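Local coordinates for serine-tRNA ligase (Naegleria fowleri, PDB 6BLJ) that attaches serine to tRNA(Ser) through a seryl-adenylate intermediate made from ATP, as a class II aminoacyl-tRNA synthetase, at the interface of chains A and B. Residues are numbered along the deposited sequence; one frame, centred on the assembly and turned at random. Chains: chain A/B, Serine-tRNA ligase.

Contact 1: the interface of chains A and B. Residues chain A 202, 205, 216, 218; chain B 244, 291, 295, 306.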
# COMPACT_ATOMS: atom_id res chain seq x y z
N ALA A 202 -0.92 4.87 -28.92
CA ALA A 202 -0.70 6.22 -28.37
C ALA A 202 -0.33 6.10 -26.89
O ALA A 202 -1.19 6.18 -26.02
CB ALA A 202 -1.95 7.07 -28.56
N GLU A 205 -0.68 10.17 -25.13
CA GLU A 205 -2.01 10.42 -24.56
C GLU A 205 -2.36 9.37 -23.50
O GLU A 205 -3.00 9.69 -22.50
CB GLU A 205 -3.07 10.44 -25.66
CG GLU A 205 -2.97 11.62 -26.62
CD GLU A 205 -2.05 11.35 -27.80
OE1 GLU A 205 -1.26 10.39 -27.75
OE2 GLU A 205 -2.13 12.10 -28.79
N PHE A 216 -3.56 4.10 -25.28
CA PHE A 216 -4.69 3.90 -26.17
C PHE A 216 -4.25 3.02 -27.33
O PHE A 216 -3.15 3.21 -27.86
CB PHE A 216 -5.22 5.21 -26.78
CG PHE A 216 -5.86 6.17 -25.80
CD1 PHE A 216 -7.25 6.36 -25.78
CD2 PHE A 216 -5.07 6.94 -24.97
CE1 PHE A 216 -7.84 7.29 -24.90
CE2 PHE A 216 -5.65 7.88 -24.07
CZ PHE A 216 -7.03 8.06 -24.05
N LEU A 218 -5.45 1.90 -31.25
CA LEU A 218 -6.29 2.46 -32.32
C LEU A 218 -6.34 1.57 -33.57
O LEU A 218 -5.36 0.92 -33.94
CB LEU A 218 -5.80 3.86 -32.77
CG LEU A 218 -5.86 4.99 -31.72
CD1 LEU A 218 -4.60 4.97 -30.89
CD2 LEU A 218 -6.06 6.35 -32.36
N ILE B 244 -11.06 2.73 -31.11
CA ILE B 244 -10.08 3.16 -30.11
C ILE B 244 -10.41 2.51 -28.77
O ILE B 244 -11.53 2.61 -28.26
CB ILE B 244 -10.00 4.70 -30.00
CG1 ILE B 244 -8.93 5.13 -28.98
CG2 ILE B 244 -11.35 5.35 -29.65
CD1 ILE B 244 -8.69 6.62 -29.01
N PHE B 291 -8.15 12.66 -24.41
CA PHE B 291 -7.19 12.41 -25.48
C PHE B 291 -6.91 13.66 -26.31
O PHE B 291 -5.82 13.80 -26.87
CB PHE B 291 -7.74 11.27 -26.35
CG PHE B 291 -6.83 10.79 -27.46
CD1 PHE B 291 -6.00 9.69 -27.27
CD2 PHE B 291 -6.86 11.39 -28.72
CE1 PHE B 291 -5.17 9.22 -28.30
CE2 PHE B 291 -6.05 10.92 -29.76
CZ PHE B 291 -5.20 9.84 -29.55
N LYS B 295 -5.16 20.22 -27.88
CA LYS B 295 -4.89 20.05 -29.30
C LYS B 295 -5.67 21.08 -30.10
O LYS B 295 -6.63 21.69 -29.60
CB LYS B 295 -5.23 18.62 -29.75
CG LYS B 295 -4.26 17.56 -29.20
CD LYS B 295 -4.59 16.16 -29.69
CE LYS B 295 -3.54 15.14 -29.26
NZ LYS B 295 -4.08 13.76 -29.22
N TYR B 306 -14.57 8.68 -33.80
CA TYR B 306 -14.01 7.56 -33.05
C TYR B 306 -15.09 6.56 -32.68
O TYR B 306 -16.20 6.95 -32.28
CB TYR B 306 -13.33 8.04 -31.76
CG TYR B 306 -11.94 8.59 -31.98
CD1 TYR B 306 -10.89 7.76 -32.33
CD2 TYR B 306 -11.69 9.95 -31.86
CE1 TYR B 306 -9.62 8.25 -32.54
CE2 TYR B 306 -10.41 10.46 -32.06
CZ TYR B 306 -9.39 9.61 -32.41
OH TYR B 306 -8.12 10.10 -32.62
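A:Phe216 and B:Phe291 meet edge to face at the subunit interface: the ring of B:Phe291 comes edge first, its CD1 poised over the centre of the A:Phe216 face, with the planes 73° apart and the centroids 4.8 Å from each other. B:Phe291 also offers a face to A:Glu205, whose CG lies over it toward the rim, 3.8 Å from the ring centroid. A bend about CB-CG (chi2 88°) lays the carboxylate nearly parallel to the ring, the planes 7° apart. Glutamate suits the place because its methylenes can cover the ring while its carboxylate meets a cation.

Aliphatic side chains extend the patch against aromatic ones. CD1 of B:Ile244 touches CD1 of A:Phe216 at 3.5 Å, and A:Leu218 lies alongside B:Ile244, with its CD2 branch facing CE1 of B:Tyr306. An antiparallel beta bridge between A:Leu218 and B:Ile244 pairs strand 216-218 of one subunit with the motif 1 strand 242-245 of the other, within the dimer interface of this class II synthetase.

A polar link comes from B:Lys295, long enough to span from a loop. Its ammonium NZ makes a 2.9 Å hydrogen bond to B:Phe291 O, which steadies it, and a salt bridge of 2.6 Å to A:Glu205 OE2, on the anti lone pair directed away from OE1.

Contact 2: the interface of chains A and B. Residues chain A 246-247, 287-288; chain B 209, 215-216.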
# COMPACT_ATOMS: atom_id res chain seq x y z
N THR A 246 -16.45 -12.58 -15.84
CA THR A 246 -16.40 -12.45 -14.39
C THR A 246 -16.56 -11.00 -13.91
O THR A 246 -16.37 -10.06 -14.69
CB THR A 246 -15.05 -12.98 -13.86
OG1 THR A 246 -13.99 -12.07 -14.22
CG2 THR A 246 -14.73 -14.34 -14.47
N PRO A 247 -16.90 -10.79 -12.64
CA PRO A 247 -16.64 -9.49 -12.02
C PRO A 247 -15.17 -9.16 -12.17
O PRO A 247 -14.31 -10.04 -12.09
CB PRO A 247 -17.02 -9.70 -10.54
CG PRO A 247 -18.01 -10.88 -10.55
CD PRO A 247 -17.48 -11.76 -11.67
N PRO A 287 -11.66 -14.63 -9.47
CA PRO A 287 -13.11 -14.77 -9.26
C PRO A 287 -13.64 -16.15 -9.63
O PRO A 287 -14.62 -16.61 -9.02
CB PRO A 287 -13.72 -13.67 -10.14
CG PRO A 287 -12.68 -13.42 -11.22
CD PRO A 287 -11.36 -13.58 -10.48
N ILE A 288 -13.05 -16.82 -10.62
CA ILE A 288 -13.55 -18.14 -10.98
C ILE A 288 -13.28 -19.14 -9.86
O ILE A 288 -14.08 -20.05 -9.61
CB ILE A 288 -12.96 -18.60 -12.33
CG1 ILE A 288 -13.45 -17.68 -13.47
CG2 ILE A 288 -13.35 -20.05 -12.63
CD1 ILE A 288 -12.72 -17.93 -14.78
N VAL B 209 -19.08 -12.73 -4.85
CA VAL B 209 -17.70 -12.45 -5.24
C VAL B 209 -17.48 -10.96 -5.40
O VAL B 209 -16.48 -10.42 -4.91
CB VAL B 209 -17.36 -13.23 -6.53
CG1 VAL B 209 -16.05 -12.72 -7.13
CG2 VAL B 209 -17.29 -14.73 -6.23
N TYR B 215 -22.13 -9.99 -11.16
CA TYR B 215 -22.65 -11.11 -11.95
C TYR B 215 -21.52 -11.84 -12.66
O TYR B 215 -20.50 -11.24 -12.99
CB TYR B 215 -23.69 -10.62 -12.98
CG TYR B 215 -23.10 -9.66 -14.04
CD1 TYR B 215 -22.94 -8.30 -13.78
CD2 TYR B 215 -22.75 -10.12 -15.30
CE1 TYR B 215 -22.40 -7.43 -14.75
CE2 TYR B 215 -22.23 -9.26 -16.27
CZ TYR B 215 -22.07 -7.91 -15.98
OH TYR B 215 -21.56 -7.05 -16.94
N PHE B 216 -21.71 -13.14 -12.88
CA PHE B 216 -20.95 -13.88 -13.89
C PHE B 216 -21.89 -14.15 -15.07
O PHE B 216 -23.07 -14.46 -14.86
CB PHE B 216 -20.44 -15.24 -13.39
CG PHE B 216 -19.41 -15.16 -12.29
CD1 PHE B 216 -18.07 -15.42 -12.56
CD2 PHE B 216 -19.79 -14.90 -10.98
CE1 PHE B 216 -17.10 -15.39 -11.54
CE2 PHE B 216 -18.84 -14.85 -9.96
CZ PHE B 216 -17.49 -15.11 -10.25
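B:Phe216 and A:Pro247 form the core of this dimer contact. The proline CD sits squarely over the centre of the phenyl face, 3.5 Å from the ring centroid, and the two side chains cross at about a right angle. Proline suits the place as the conserved residue of class II motif 1; its CD hydrogens, made slightly acidic by the adjoining ring nitrogen, fit a CH-pi contact, and its closed ring is rigid. The same CD lies 3.3 Å from the backbone O of B:Tyr215, so it meets both the ring and the peptide carbonyl just before it.

A:Thr246 lies beyond the rim on the face that A:Pro247 covers, its CA 3.9 Å from B:Phe216 CD1, with its CB and methyl CG2 near CE1. The carbonyl O of A:Pro287 comes near the CZ edge, 3.5 Å from CZ. CB of A:Pro287 also meets CG1 of B:Val209, a branched residue whose methyl is compact enough to pack on the proline ring.

Further out, A:Thr246 turns its hydroxyl OG1 between backbone N and carbonyl carbon (chi1 72°), where it donates a 3.0 Å hydrogen bond to A:Pro247 O from above the carbonyl plane. This leaves CG2 directed toward the partner's ring.

A:Pro247, the motif 1 proline, follows strand 242-245 beside helix 285-290; the partner supplies helix 203-210 and the start of strand 216-218.

Contact 3: the interface of chains A and B. Residues chain A 230, 233-234, 243, 309; chain B 222-223, 226.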
# COMPACT_ATOMS: atom_id res chain seq x y z
N ASN A 230 -12.09 -13.31 -29.47
CA ASN A 230 -13.18 -14.07 -30.07
C ASN A 230 -12.71 -15.47 -30.48
O ASN A 230 -13.42 -16.47 -30.26
CB ASN A 230 -13.71 -13.30 -31.28
CG ASN A 230 -15.14 -13.66 -31.64
OD1 ASN A 230 -15.91 -12.80 -32.06
ND2 ASN A 230 -15.49 -14.93 -31.50
N ILE A 233 -11.93 -17.74 -27.32
CA ILE A 233 -13.13 -18.28 -26.70
C ILE A 233 -13.75 -19.38 -27.56
O ILE A 233 -14.16 -20.43 -27.04
CB ILE A 233 -14.12 -17.13 -26.41
CG1 ILE A 233 -13.57 -16.31 -25.23
CG2 ILE A 233 -15.51 -17.64 -26.10
CD1 ILE A 233 -14.06 -14.91 -25.19
N ASP A 234 -13.81 -19.18 -28.88
CA ASP A 234 -14.29 -20.25 -29.76
C ASP A 234 -13.40 -21.48 -29.65
O ASP A 234 -13.90 -22.61 -29.53
CB ASP A 234 -14.32 -19.77 -31.21
CG ASP A 234 -15.48 -18.86 -31.48
OD1 ASP A 234 -16.35 -18.74 -30.59
OD2 ASP A 234 -15.54 -18.29 -32.60
N PRO A 243 -17.34 -20.92 -21.56
CA PRO A 243 -17.01 -19.49 -21.45
C PRO A 243 -17.64 -18.88 -20.21
O PRO A 243 -18.79 -19.17 -19.87
CB PRO A 243 -17.61 -18.89 -22.73
CG PRO A 243 -17.72 -20.04 -23.69
CD PRO A 243 -18.00 -21.25 -22.84
N MET A 309 -12.81 -15.09 -19.09
CA MET A 309 -12.58 -13.90 -19.89
C MET A 309 -12.68 -12.69 -18.98
O MET A 309 -13.68 -12.53 -18.28
CB MET A 309 -13.65 -13.82 -20.99
CG MET A 309 -13.68 -12.56 -21.79
SD MET A 309 -15.18 -12.58 -22.82
CE MET A 309 -14.89 -11.07 -23.75
N VAL B 222 -22.09 -15.24 -23.18
CA VAL B 222 -20.76 -14.63 -23.27
C VAL B 222 -20.38 -14.43 -24.73
O VAL B 222 -19.90 -13.36 -25.13
CB VAL B 222 -19.70 -15.49 -22.54
CG1 VAL B 222 -18.28 -14.87 -22.72
CG2 VAL B 222 -20.03 -15.65 -21.06
N ARG B 223 -20.55 -15.48 -25.54
CA ARG B 223 -20.21 -15.38 -26.95
C ARG B 223 -21.06 -14.33 -27.65
O ARG B 223 -20.58 -13.63 -28.55
CB ARG B 223 -20.34 -16.75 -27.61
CG ARG B 223 -19.36 -17.77 -27.03
CD ARG B 223 -19.24 -19.00 -27.91
NE ARG B 223 -20.52 -19.69 -28.05
CZ ARG B 223 -21.18 -19.81 -29.20
NH1 ARG B 223 -20.68 -19.26 -30.30
NH2 ARG B 223 -22.33 -20.46 -29.24
N LEU B 226 -19.60 -10.86 -26.83
CA LEU B 226 -18.49 -10.56 -27.72
C LEU B 226 -18.98 -10.25 -29.13
O LEU B 226 -18.47 -9.32 -29.78
CB LEU B 226 -17.51 -11.73 -27.78
CG LEU B 226 -16.15 -11.50 -27.15
CD1 LEU B 226 -15.26 -12.64 -27.52
CD2 LEU B 226 -15.58 -10.19 -27.65
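Helix 220-238 of chain B lies against the same helix of chain A and against strands 242-245 and 304-313 of that chain. B:Leu226 reaches in from its helix with both branches engaged. Its CD1 meets CD1 of A:Ile233 tip to tip at 3.5 Å, a snug fit, and also lies 3.6 Å from CA of A:Asn230, close to the helix backbone. Its CG is touched by the methyl CE of A:Met309, 3.7 Å away. The methionine's extended chain, with CG opposite the backbone N (chi1 172°), carries the thioether from strand 304-313 to the partner helix; an unbranched, flexible residue is well suited to run between neighbours.

One turn earlier, B:Val222 sets CG1 3.9 Å from A:Met309 SD, the two side chains sliding past each other, while its CB rests against CB of A:Pro243. B:Arg223 lays its CG along CG2 of A:Ile233. Its NH1 remains 4.4 Å from OD1 of A:Asp234, too far for a salt bridge, though the opposite charges may attract.

Branched and sulfur-bearing apolar side chains thus join the motif 1 helix of one subunit to the motif 1 helix and strand and the motif 2 strand of the other, contributing to the dimer typical of seryl-tRNA synthetases.

The C-alpha centres of contact 2 and contact 3 are about 15 Å apart, while contact 1 lies about 30 Å from contact 2 and 26 Å from contact 3. Contacts 1 and 2 use Phe216 from opposite chains, together with helix 203-210 and the helix beginning at residue 285, so by two-fold symmetry they describe overlapping surroundings of one residue at two ends of the interface. Contact 3 takes from chain A strands 242-245 and 304-313, which contact 1 takes from chain B, and adds helix 220-238. Each contact includes a motif 1 residue beside neighbouring elements; together they probably hold the catalytic cores in register.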